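Odorant-binding protein 1d (Locusta migratoria, PDB 4PT1) probably binds small odorant molecules, as other secreted proteins of the insect PBP/GOBP family do, and carries them within an all-helical, disulfide-braced fold. Local coordinates at residues C53-V56 / S60-D63; E70-N75 / Q108-S113. All blocks are in the same frame, centred on the assembly; numbering follows the deposited sequence.

Interaction 1 (C53-V56 / S60-D63); sequences CIMV and SLSD
M55 O receives the main chain of S60 in the strongest bond of this contact: S60 N donates to it at 3.0 Å. A weak second bond comes from L61 N, 3.4 Å from M55 O, and S60 OG adds a further weak approach to the same oxygen, its proton also within reach of E72 OE1. One helical carbonyl is thus met by two consecutive backbone N-H groups and lies close to a hydroxyl. The next residue is held differently. V56 CA lies 3.3 Å from L61 O in a CA-H...O contact that is nearly straight, 164° at the hydrogen, and a water bridges the carbonyls by donating to both V56 O and L61 O. These contacts fold the chain back on the C-terminal end of helix 45-57, in the compact all-helical fold of the PBP/GOBP family, and start the loop that leads to helix 69-75. C53, one turn back from V56, is tied to C22 by a disulfide. Carbon contacts surround this polar centre. M55 CB rests on L61 CB at 3.7 Å. Farther out the methionine chain bends at its sulfur (chi3 78°), which brings the terminal methyl CE back to 3.7 Å from S60 OG; the same side chain also touches A103 and H107 of helix 99-113. V56 sets CG2 anti to its own carbonyl carbon, and this branch lies over the outgoing loop, 3.7 Å from S62 O and 4.0 Å from D63 CA. Beyond it the polar ends turn to other partners: S62 OG bonds to V66 N, and the D63 carboxylate forms a salt bridge with K52.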
ATOM      1  N   CYS A  53       8.413   0.077  -2.187  1.00 11.16           N
ATOM      2  CA  CYS A  53       8.621   0.755  -3.458  1.00 10.89           C
ATOM      3  C   CYS A  53       7.422   1.621  -3.831  1.00 11.16           C
ATOM      4  O   CYS A  53       7.601   2.735  -4.299  1.00 12.44           O
ATOM      5  CB  CYS A  53       8.913  -0.276  -4.555  1.00 11.32           C
ATOM      6  SG  CYS A  53       9.161   0.441  -6.179  1.00 14.36           S
ATOM      7  N   ILE A  54       6.209   1.104  -3.643  1.00 11.25           N
ATOM      8  CA  ILE A  54       4.981   1.872  -3.859  1.00 12.92           C
ATOM      9  C   ILE A  54       4.994   3.128  -2.980  1.00 12.98           C
ATOM     10  O   ILE A  54       4.714   4.225  -3.441  1.00 12.05           O
ATOM     11  CB  ILE A  54       3.712   1.036  -3.583  1.00 16.09           C
ATOM     12  CG1 ILE A  54       3.467   0.047  -4.721  1.00 18.03           C
ATOM     13  CG2 ILE A  54       2.458   1.928  -3.471  1.00 17.87           C
ATOM     14  CD1 ILE A  54       2.363  -0.921  -4.381  1.00 21.02           C
ATOM     15  N   MET A  55       5.340   2.974  -1.708  1.00 10.64           N
ATOM     16  CA  MET A  55       5.313   4.133  -0.825  1.00  9.68           C
ATOM     17  C   MET A  55       6.326   5.185  -1.270  1.00  9.60           C
ATOM     18  O   MET A  55       6.050   6.383  -1.190  1.00 13.84           O
ATOM     19  CB  MET A  55       5.542   3.722   0.627  1.00  9.98           C
ATOM     20  CG  MET A  55       4.427   2.856   1.186  1.00 11.62           C
ATOM     21  SD  MET A  55       4.701   2.467   2.915  1.00 13.84           S
ATOM     22  CE  MET A  55       4.186   4.018   3.666  1.00 12.21           C
ATOM     23  N   VAL A  56       7.495   4.744  -1.728  1.00 10.36           N
ATOM     24  CA  VAL A  56       8.549   5.675  -2.193  1.00 11.59           C
ATOM     25  C   VAL A  56       8.072   6.411  -3.429  1.00 12.89           C
ATOM     26  O   VAL A  56       8.242   7.611  -3.540  1.00 13.89           O
ATOM     27  CB  VAL A  56       9.885   4.958  -2.488  1.00 11.88           C
ATOM     28  CG1 VAL A  56      10.864   5.932  -3.129  1.00 13.43           C
ATOM     29  CG2 VAL A  56      10.474   4.391  -1.206  1.00 13.91           C
ATOM     30  N   SER A  60       5.369   8.837   0.395  1.00 13.30           N
ATOM     31  CA  SER A  60       5.021   8.566   1.799  1.00 15.35           C
ATOM     32  C   SER A  60       6.116   7.839   2.544  1.00 15.33           C
ATOM     33  O   SER A  60       6.021   7.665   3.761  1.00 16.63           O
ATOM     34  CB  SER A  60       3.709   7.779   1.918  1.00 15.73           C
ATOM     35  OG  SER A  60       3.687   6.620   1.098  1.00 14.58           O
ATOM     36  N   LEU A  61       7.150   7.400   1.820  1.00 16.72           N
ATOM     37  CA  LEU A  61       8.346   6.852   2.445  1.00 18.25           C
ATOM     38  C   LEU A  61       9.589   7.305   1.674  1.00 17.85           C
ATOM     39  O   LEU A  61       9.579   7.421   0.443  1.00 17.81           O
ATOM     40  CB  LEU A  61       8.249   5.321   2.520  1.00 17.53           C
ATOM     41  CG  LEU A  61       9.088   4.592   3.569  1.00 19.67           C
ATOM     42  CD1 LEU A  61       8.436   4.661   4.944  1.00 18.28           C
ATOM     43  CD2 LEU A  61       9.330   3.138   3.179  1.00 17.48           C
ATOM     44  N   SER A  62      10.654   7.605   2.404  1.00 21.11           N
ATOM     45  CA  SER A  62      11.937   7.875   1.769  1.00 19.77           C
ATOM     46  C   SER A  62      12.531   6.535   1.372  1.00 17.89           C
ATOM     47  O   SER A  62      12.180   5.497   1.923  1.00 17.35           O
ATOM     48  CB  SER A  62      12.881   8.579   2.736  1.00 20.59           C
ATOM     49  OG  SER A  62      13.121   7.775   3.869  1.00 20.05           O
ATOM     50  N   ASP A  63      13.454   6.553   0.429  1.00 18.85           N
ATOM     51  CA  ASP A  63      14.183   5.332   0.049  1.00 21.61           C
ATOM     52  C   ASP A  63      14.797   4.625   1.261  1.00 20.48           C
ATOM     53  O   ASP A  63      14.840   3.389   1.311  1.00 21.26           O
ATOM     54  CB  ASP A  63      15.270   5.668  -0.987  1.00 26.70           C
ATOM     55  CG  ASP A  63      15.861   4.432  -1.642  1.00 27.15           C
ATOM     56  OD1 ASP A  63      15.103   3.496  -1.989  1.00 25.26           O
ATOM     57  OD2 ASP A  63      17.095   4.409  -1.809  1.00 36.30           O
TER
HETATM   58  O   HOH W   1       9.567   9.151  -1.763  1.00 22.87           O

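Interaction 2 (E70-N75 / Q108-S113); sequences EEELEN and QCYKQS
E72 and Y110 have the nearest CA atoms of the two helical segments, yet these are 11.9 Å apart, so the backbones stay well separated and two long side chains, approaching from opposite directions, span the interval. Y110 OH donates a short hydrogen bond of 2.6 Å to E72 OE2. The acceptor lies at the ring edge, in the ring plane, and offers its anti lone pair, the one facing away from OE1; carboxylate and ring planes are turned 36° apart. In E72 the extended first torsion, with CG anti to the backbone N, carries CG to 3.2 Å from Y110 OH. The bend at chi2 (74°) then swings the carboxylate round, with OE1 on the side of N75, whose ND2 donates to it at 3.1 Å, almost straight at 174°. Since N75 OD1 accepts from R10 NE, the amide is fixed from both ends and acts as a second shell for the carboxylate. This buried acid therefore receives hydrogen bonds on both oxygens, which may offset part of the cost of burying a charge here. With an alanine at E72, the buried Y110 hydroxyl would probably lose its acceptor and the N75 amide one of its bonds. The phenol ring is held in turn by V87, by Y118 and by the ring of H107. Next to it, C109 forms a disulfide with C91. Helix 69-75 is thereby joined to the disulfide-anchored helix 99-113 through a buried polar bridge, set within the cysteine-linked helical fold of insect odorant-binding proteins.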
ATOM      1  N   GLU A  70       2.107  13.651   5.736  1.00 19.13           N
ATOM      2  CA  GLU A  70       1.327  14.572   4.905  1.00 18.55           C
ATOM      3  C   GLU A  70       1.085  13.969   3.532  1.00 18.44           C
ATOM      4  O   GLU A  70      -0.008  14.078   2.964  1.00 15.88           O
ATOM      5  CB  GLU A  70       2.047  15.939   4.779  1.00 22.67           C
ATOM      6  N   GLU A  71       2.101  13.296   3.011  1.00 17.91           N
ATOM      7  CA  GLU A  71       1.988  12.644   1.712  1.00 17.44           C
ATOM      8  C   GLU A  71       1.059  11.448   1.759  1.00 14.06           C
ATOM      9  O   GLU A  71       0.318  11.213   0.826  1.00 15.66           O
ATOM     10  CB  GLU A  71       3.359  12.234   1.183  1.00 18.30           C
ATOM     11  CG  GLU A  71       4.269  13.430   0.916  1.00 19.39           C
ATOM     12  CD  GLU A  71       3.982  14.173  -0.373  1.00 21.49           C
ATOM     13  OE1 GLU A  71       3.087  13.788  -1.153  1.00 22.16           O
ATOM     14  OE2 GLU A  71       4.688  15.181  -0.604  1.00 28.55           O
ATOM     15  N   GLU A  72       1.091  10.698   2.845  1.00 13.64           N
ATOM     16  CA  GLU A  72       0.236   9.521   2.942  1.00 13.90           C
ATOM     17  C   GLU A  72      -1.229   9.915   3.067  1.00 13.29           C
ATOM     18  O   GLU A  72      -2.093   9.260   2.489  1.00 12.62           O
ATOM     19  CB  GLU A  72       0.667   8.605   4.086  1.00 13.46           C
ATOM     20  CG  GLU A  72       0.017   7.224   4.096  1.00 14.32           C
ATOM     21  CD  GLU A  72       0.540   6.257   3.033  1.00 15.21           C
ATOM     22  OE1 GLU A  72       0.953   6.654   1.919  1.00 16.07           O
ATOM     23  OE2 GLU A  72       0.517   5.054   3.306  1.00 14.57           O
ATOM     24  N   LEU A  73      -1.507  10.995   3.805  1.00 13.50           N
ATOM     25  CA  LEU A  73      -2.875  11.491   3.928  1.00 14.12           C
ATOM     26  C   LEU A  73      -3.384  11.911   2.573  1.00 14.91           C
ATOM     27  O   LEU A  73      -4.526  11.633   2.230  1.00 18.20           O
ATOM     28  CB  LEU A  73      -2.973  12.637   4.935  1.00 14.53           C
ATOM     29  CG  LEU A  73      -2.654  12.292   6.398  1.00 12.41           C
ATOM     30  CD1 LEU A  73      -2.523  13.538   7.247  1.00 15.92           C
ATOM     31  CD2 LEU A  73      -3.659  11.332   7.025  1.00 15.84           C
ATOM     32  N   GLU A  74      -2.541  12.570   1.786  1.00 16.71           N
ATOM     33  CA  GLU A  74      -2.918  12.889   0.409  1.00 20.13           C
ATOM     34  C   GLU A  74      -3.163  11.630  -0.441  1.00 19.95           C
ATOM     35  O   GLU A  74      -4.024  11.635  -1.334  1.00 26.02           O
ATOM     36  CB  GLU A  74      -1.869  13.772  -0.259  1.00 23.75           C
ATOM     37  CG  GLU A  74      -1.857  15.205   0.237  1.00 29.12           C
ATOM     38  CD  GLU A  74      -0.853  16.058  -0.519  1.00 37.63           C
ATOM     39  OE1 GLU A  74      -1.005  16.208  -1.757  1.00 43.10           O
ATOM     40  OE2 GLU A  74       0.094  16.568   0.124  1.00 42.92           O
ATOM     41  N   ASN A  75      -2.416  10.561  -0.163  1.00 17.84           N
ATOM     42  CA  ASN A  75      -2.565   9.275  -0.893  1.00 16.90           C
ATOM     43  C   ASN A  75      -3.879   8.540  -0.644  1.00 16.36           C
ATOM     44  O   ASN A  75      -4.239   7.640  -1.402  1.00 16.40           O
ATOM     45  CB  ASN A  75      -1.400   8.321  -0.587  1.00 16.17           C
ATOM     46  CG  ASN A  75      -0.104   8.775  -1.203  1.00 17.74           C
ATOM     47  OD1 ASN A  75      -0.121   9.523  -2.171  1.00 17.38           O
ATOM     48  ND2 ASN A  75       1.042   8.358  -0.620  1.00 17.21           N
ATOM     49  N   GLN A 108       0.578  -3.684   7.697  1.00 22.20           N
ATOM     50  CA  GLN A 108      -0.116  -4.604   8.594  1.00 21.84           C
ATOM     51  C   GLN A 108      -0.862  -3.822   9.679  1.00 20.62           C
ATOM     52  O   GLN A 108      -1.941  -4.239  10.059  1.00 23.39           O
ATOM     53  CB  GLN A 108       0.826  -5.649   9.190  1.00 26.51           C
ATOM     54  CG  GLN A 108       1.507  -6.558   8.162  1.00 28.64           C
ATOM     55  CD  GLN A 108       0.700  -6.783   6.895  1.00 33.32           C
ATOM     56  OE1 GLN A 108       0.953  -6.160   5.855  1.00 36.94           O
ATOM     57  NE2 GLN A 108      -0.282  -7.686   6.970  1.00 37.12           N
ATOM     58  N   CYS A 109      -0.303  -2.704  10.154  1.00 19.33           N
ATOM     59  CA  CYS A 109      -1.039  -1.752  11.025  1.00 18.80           C
ATOM     60  C   CYS A 109      -2.301  -1.189  10.364  1.00 18.55           C
ATOM     61  O   CYS A 109      -3.344  -1.104  11.015  1.00 18.29           O
ATOM     62  CB  CYS A 109      -0.159  -0.600  11.527  1.00 20.35           C
ATOM     63  SG  CYS A 109      -1.003   0.571  12.636  1.00 22.53           S
ATOM     64  N   TYR A 110      -2.233  -0.785   9.098  1.00 15.42           N
ATOM     65  CA  TYR A 110      -3.460  -0.395   8.406  1.00 14.37           C
ATOM     66  C   TYR A 110      -4.524  -1.497   8.410  1.00 16.22           C
ATOM     67  O   TYR A 110      -5.705  -1.238   8.664  1.00 19.42           O
ATOM     68  CB  TYR A 110      -3.200  -0.027   6.950  1.00 14.35           C
ATOM     69  CG  TYR A 110      -2.317   1.169   6.675  1.00 13.69           C
ATOM     70  CD1 TYR A 110      -2.038   2.131   7.635  1.00 12.52           C
ATOM     71  CD2 TYR A 110      -1.785   1.353   5.393  1.00 13.06           C
ATOM     72  CE1 TYR A 110      -1.237   3.222   7.344  1.00 12.81           C
ATOM     73  CE2 TYR A 110      -0.994   2.448   5.106  1.00 14.52           C
ATOM     74  CZ  TYR A 110      -0.728   3.388   6.087  1.00 13.18           C
ATOM     75  OH  TYR A 110       0.077   4.462   5.797  1.00 14.77           O
ATOM     76  N   LYS A 111      -4.096  -2.713   8.081  1.00 17.62           N
ATOM     77  CA  LYS A 111      -4.941  -3.901   8.121  1.00 21.49           C
ATOM     78  C   LYS A 111      -5.583  -4.120   9.503  1.00 20.88           C
ATOM     79  O   LYS A 111      -6.780  -4.370   9.582  1.00 22.10           O
ATOM     80  CB  LYS A 111      -4.118  -5.124   7.682  1.00 26.35           C
ATOM     81  CG  LYS A 111      -4.834  -6.466   7.711  1.00 30.05           C
ATOM     82  CD  LYS A 111      -4.050  -7.518   6.922  1.00 31.85           C
ATOM     83  CE  LYS A 111      -4.696  -8.897   7.000  1.00 31.67           C
ATOM     84  N   GLN A 112      -4.785  -3.994  10.564  1.00 19.49           N
ATOM     85  CA  GLN A 112      -5.255  -4.121  11.971  1.00 21.21           C
ATOM     86  C   GLN A 112      -6.295  -3.062  12.287  1.00 22.09           C
ATOM     87  O   GLN A 112      -7.341  -3.350  12.849  1.00 23.37           O
ATOM     88  CB  GLN A 112      -4.062  -3.961  12.948  1.00 22.56           C
ATOM     89  CG  GLN A 112      -4.411  -3.906  14.446  1.00 27.45           C
ATOM     90  CD  GLN A 112      -3.270  -3.406  15.334  1.00 35.52           C
ATOM     91  OE1 GLN A 112      -3.486  -3.082  16.513  1.00 36.64           O
ATOM     92  NE2 GLN A 112      -2.052  -3.346  14.782  1.00 37.83           N
ATOM     93  N   SER A 113      -5.975  -1.823  11.923  1.00 21.83           N
ATOM     94  CA  SER A 113      -6.790  -0.671  12.243  1.00 20.34           C
ATOM     95  C   SER A 113      -8.209  -0.761  11.654  1.00 20.11           C
ATOM     96  O   SER A 113      -9.199  -0.470  12.347  1.00 22.23           O
ATOM     97  CB  SER A 113      -6.081   0.593  11.743  1.00 24.00           C
ATOM     98  OG  SER A 113      -6.795   1.753  12.127  1.00 30.44           O
TER

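Interaction 1 closes in the chain before interaction 2 opens, and their centres lie 12 Å apart. They meet at E72: S60 OG of interaction 1 is 2.9 Å from E72 OE1, a weak hydrogen bond, while M55 CE packs 3.8 Å from E72 OE2. The loop behind helix 45-57 thus lies against the acid that receives the Y110 hydroxyl. Both contacts lie near the ligand pocket: I54, which belongs to segment 53-56 but does not touch 60-63, lines it with L51, H107 and F125; the side chain of Y110 is about 4 Å from the bound 2-(2-methoxyethoxy)ethanol, probably a crystallisation component. H107 touches M55 and meets the Y110 ring, giving the contacts a shared neighbour in the pocket wall.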